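Local structure of periplasmic aliphatic sulphonates-binding protein (Escherichia coli, 2X26) at residues G12-G15 against M16-K20; A200-Q203 against G204-T208. The protein probably serves as the periplasmic binding protein of an ABC transporter that takes up aliphatic sulfonates. All coordinates share one frame; numbering follows the deposited sequence.

Interaction 1: G12-G15 against M16-K20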
loop_
_atom_site.group_PDB
_atom_site.type_symbol
_atom_site.label_atom_id
_atom_site.label_comp_id
_atom_site.label_asym_id
_atom_site.label_seq_id
_atom_site.Cartn_x
_atom_site.Cartn_y
_atom_site.Cartn_z
ATOM N N GLY A 12 0.093 8.603 1.005
ATOM C CA GLY A 12 -1.077 7.952 0.399
ATOM C C GLY A 12 -1.683 6.820 1.188
ATOM O O GLY A 12 -2.618 6.147 0.685
ATOM N N SER A 13 -1.229 6.625 2.442
ATOM C CA SER A 13 -1.808 5.605 3.327
ATOM C C SER A 13 -3.051 6.275 3.948
ATOM O O SER A 13 -2.992 6.766 5.068
ATOM C CB SER A 13 -0.849 5.213 4.459
ATOM O OG SER A 13 0.378 4.711 3.918
ATOM N N ILE A 14 -4.155 6.324 3.183
ATOM C CA ILE A 14 -5.297 7.198 3.557
ATOM C C ILE A 14 -5.889 6.899 4.893
ATOM O O ILE A 14 -6.111 7.826 5.663
ATOM C CB ILE A 14 -6.368 7.141 2.465
ATOM C CG1 ILE A 14 -5.767 7.620 1.134
ATOM C CG2 ILE A 14 -7.617 7.958 2.898
ATOM C CD1 ILE A 14 -4.947 9.015 1.187
ATOM N N GLY A 15 -6.104 5.610 5.184
ATOM C CA GLY A 15 -6.673 5.201 6.496
ATOM C C GLY A 15 -5.768 5.721 7.633
ATOM O O GLY A 15 -6.250 6.336 8.623
ATOM N N MET A 16 -4.455 5.478 7.492
ATOM C CA MET A 16 -3.508 5.935 8.489
ATOM C C MET A 16 -3.505 7.457 8.631
ATOM O O MET A 16 -3.571 7.966 9.761
ATOM C CB MET A 16 -2.106 5.419 8.192
ATOM C CG MET A 16 -1.989 3.943 8.525
ATOM S SD MET A 16 -0.264 3.470 8.254
ATOM C CE MET A 16 -0.280 1.876 8.983
ATOM N N VAL A 17 -3.454 8.155 7.519
ATOM C CA VAL A 17 -3.310 9.637 7.545
ATOM C C VAL A 17 -4.555 10.271 8.183
ATOM O O VAL A 17 -4.423 11.178 9.030
ATOM C CB VAL A 17 -3.048 10.186 6.129
ATOM C CG1 VAL A 17 -3.195 11.734 6.037
ATOM C CG2 VAL A 17 -1.600 9.802 5.697
ATOM N N LEU A 18 -5.744 9.799 7.793
ATOM C CA LEU A 18 -6.971 10.319 8.406
ATOM C C LEU A 18 -7.067 9.921 9.878
ATOM O O LEU A 18 -7.430 10.746 10.700
ATOM C CB LEU A 18 -8.234 9.916 7.644
ATOM C CG LEU A 18 -8.574 11.007 6.629
ATOM C CD1 LEU A 18 -7.706 10.869 5.404
ATOM C CD2 LEU A 18 -10.041 10.977 6.277
ATOM N N ALA A 19 -6.691 8.677 10.221
ATOM C CA ALA A 19 -6.689 8.296 11.648
ATOM C C ALA A 19 -5.764 9.206 12.466
ATOM O O ALA A 19 -6.094 9.589 13.605
ATOM C CB ALA A 19 -6.247 6.813 11.836
ATOM N N LYS A 20 -4.590 9.462 11.925
ATOM C CA LYS A 20 -3.604 10.321 12.595
ATOM C C LYS A 20 -4.147 11.739 12.790
ATOM O O LYS A 20 -4.129 12.280 13.897
ATOM C CB LYS A 20 -2.287 10.334 11.780
ATOM C CG LYS A 20 -1.228 11.276 12.360
ATOM C CD LYS A 20 -0.043 11.442 11.371
ATOM C CE LYS A 20 1.049 12.354 11.986
ATOM N NZ LYS A 20 0.642 13.816 12.042
#
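Val17 turns CG1 anti to its backbone N (chi1 167°), which leaves CG2 beside that nitrogen and 3.4 Å from Ser13 O. The same carbonyl oxygen takes the hydrogen bond from Val17 N at 2.9 Å, so methyl and amide close on it together. Met16 sends CG anti to its own carbonyl carbon and runs on extended, away from the turn and toward Ile7, Tyr9 and Trp36; what stays behind is its CB, 3.9 Å from Ser13 CB. Two further rungs follow: Leu18 N bonds Ile14 O almost straight, with an N-H...O angle of 173°, and Ala19 N bonds Gly15 O at 2.9 Å. Ala19 CB comes to 3.2 Å from Gly15 O. Ile14 and Leu18 lie side by side, facing Leu227 and Ser223 of helix 220-231, though Leu18 was modelled in two conformers and its exact methyl contact is doubtful. Ser13 holds the N-cap position without capping the helix through its side chain: OG is hydrogen-bonded to Gln10 N and Ser58 OG instead. Just before it, Gly12 O is hydrogen-bonded to a glycerol, probably from the crystallisation liquor. The inverse gamma turn centred on Ser13 leads from strand 4-9 into the first turn of helix 14-21, the opening strand-to-helix step of the periplasmic binding protein fold.

Interaction 2: A200-Q203 against G204-T208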
loop_
_atom_site.group_PDB
_atom_site.type_symbol
_atom_site.label_atom_id
_atom_site.label_comp_id
_atom_site.label_asym_id
_atom_site.label_seq_id
_atom_site.Cartn_x
_atom_site.Cartn_y
_atom_site.Cartn_z
ATOM N N ALA A 200 -5.568 -8.911 19.385
ATOM C CA ALA A 200 -6.816 -8.151 19.540
ATOM C C ALA A 200 -6.577 -6.684 19.240
ATOM O O ALA A 200 -7.372 -6.084 18.527
ATOM C CB ALA A 200 -7.397 -8.286 20.943
ATOM N N PHE A 201 -5.459 -6.149 19.753
ATOM C CA PHE A 201 -5.061 -4.745 19.576
ATOM C C PHE A 201 -4.915 -4.384 18.117
ATOM O O PHE A 201 -5.468 -3.385 17.665
ATOM C CB PHE A 201 -3.740 -4.452 20.337
ATOM C CG PHE A 201 -3.214 -3.056 20.139
ATOM C CD1 PHE A 201 -3.864 -1.961 20.701
ATOM C CD2 PHE A 201 -2.045 -2.844 19.424
ATOM C CE1 PHE A 201 -3.373 -0.658 20.510
ATOM C CE2 PHE A 201 -1.547 -1.561 19.263
ATOM C CZ PHE A 201 -2.209 -0.471 19.807
ATOM N N ILE A 202 -4.200 -5.215 17.368
ATOM C CA ILE A 202 -3.955 -4.948 15.956
ATOM C C ILE A 202 -5.282 -4.940 15.180
ATOM O O ILE A 202 -5.516 -4.116 14.287
ATOM C CB ILE A 202 -2.986 -5.989 15.366
ATOM C CG1 ILE A 202 -1.559 -5.743 15.903
ATOM C CG2 ILE A 202 -3.001 -5.954 13.821
ATOM C CD1 ILE A 202 -1.001 -4.377 15.534
ATOM N N GLN A 203 -6.161 -5.856 15.545
ATOM C CA GLN A 203 -7.423 -5.920 14.842
ATOM C C GLN A 203 -8.217 -4.635 15.036
ATOM O O GLN A 203 -8.827 -4.120 14.074
ATOM C CB GLN A 203 -8.212 -7.139 15.300
ATOM C CG GLN A 203 -7.511 -8.435 14.905
ATOM C CD GLN A 203 -8.393 -9.632 15.173
ATOM O OE1 GLN A 203 -9.540 -9.664 14.726
ATOM N NE2 GLN A 203 -7.885 -10.595 15.939
ATOM N N GLY A 204 -8.138 -4.091 16.238
ATOM C CA GLY A 204 -8.870 -2.890 16.589
ATOM C C GLY A 204 -8.205 -1.722 15.898
ATOM O O GLY A 204 -8.899 -0.780 15.455
ATOM N N VAL A 205 -6.869 -1.773 15.815
ATOM C CA VAL A 205 -6.135 -0.672 15.146
ATOM C C VAL A 205 -6.542 -0.623 13.668
ATOM O O VAL A 205 -6.858 0.458 13.093
ATOM C CB VAL A 205 -4.581 -0.778 15.327
ATOM C CG1 VAL A 205 -3.875 0.135 14.375
ATOM C CG2 VAL A 205 -4.198 -0.445 16.799
ATOM N N LEU A 206 -6.496 -1.775 13.015
ATOM C CA LEU A 206 -6.849 -1.842 11.594
ATOM C C LEU A 206 -8.303 -1.410 11.374
ATOM O O LEU A 206 -8.585 -0.663 10.426
ATOM C CB LEU A 206 -6.593 -3.244 11.026
ATOM C CG LEU A 206 -5.109 -3.689 11.073
ATOM C CD1 LEU A 206 -4.954 -5.114 10.585
ATOM C CD2 LEU A 206 -4.223 -2.775 10.295
ATOM N N ALA A 207 -9.178 -1.796 12.277
ATOM C CA ALA A 207 -10.585 -1.438 12.161
ATOM C C ALA A 207 -10.738 0.073 12.251
ATOM O O ALA A 207 -11.543 0.664 11.493
ATOM C CB ALA A 207 -11.384 -2.144 13.270
ATOM N N THR A 208 -9.910 0.704 13.116
ATOM C CA THR A 208 -9.838 2.156 13.239
ATOM C C THR A 208 -9.367 2.815 11.934
ATOM O O THR A 208 -9.928 3.818 11.527
ATOM C CB THR A 208 -8.897 2.573 14.371
ATOM O OG1 THR A 208 -9.376 2.039 15.603
ATOM C CG2 THR A 208 -8.909 4.074 14.532
#
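Gly204 O is gripped twice by one residue, Thr208 N and Thr208 OG1 both donating to it at 2.9 Å from opposite faces of the carbonyl plane, while Gly204 N itself donates to Ala200 O. This is a helical threonine bonding back to the carbonyl four residues earlier, in the first half of helix 199-218; OG1 also has a weak bond with Arg28. One turn before, the i to i+4 ladder continues without a break, and its shortest rungs are Val205 N to Phe201 O and Leu206 N to Ile202 O, each 2.8 Å. In Phe201 a chi1 of 176° swings the ring toward the next turn, obliquely across Val205, bringing one face against Val205 CG2; the rings of Phe201 and Tyr29 meet edge-to-face. With an alanine in place of Phe201, Val205 CG2 would probably lose the face it packs on and Tyr29 its edge-to-face partner, opening a gap between them. On the next flank Ile202 CG2 lies 3.9 Å from Leu206 CD1, while Leu206 CG comes to 3.3 Å from Ile202 O. The Phe201 contact is a CH-pi interaction: Val205 CG2 stands 3.8 Å from the ring centroid, 17° off the ring normal, and is nearest to CZ at 3.6 Å.

The two contacts are short helical stretches of two different helices in the same lobe, with centres 14 Å apart and nearest atoms about 5 Å apart. Interaction 1 comes first along the chain, at the start of helix 14-21; interaction 2 follows much later, in the first half of helix 199-218, after the chain has built the second sheet and returned through strand 186-191. Strand 4-9 is touched by both, and its Leu5 packs on Phe201 and Val205 of interaction 2. Farther along helix 199-218, Phe209, Leu215 and Thr216 pack against residues 14-19. Early and late parts of the sequence are thereby joined into one lobe of this two-lobed binding protein.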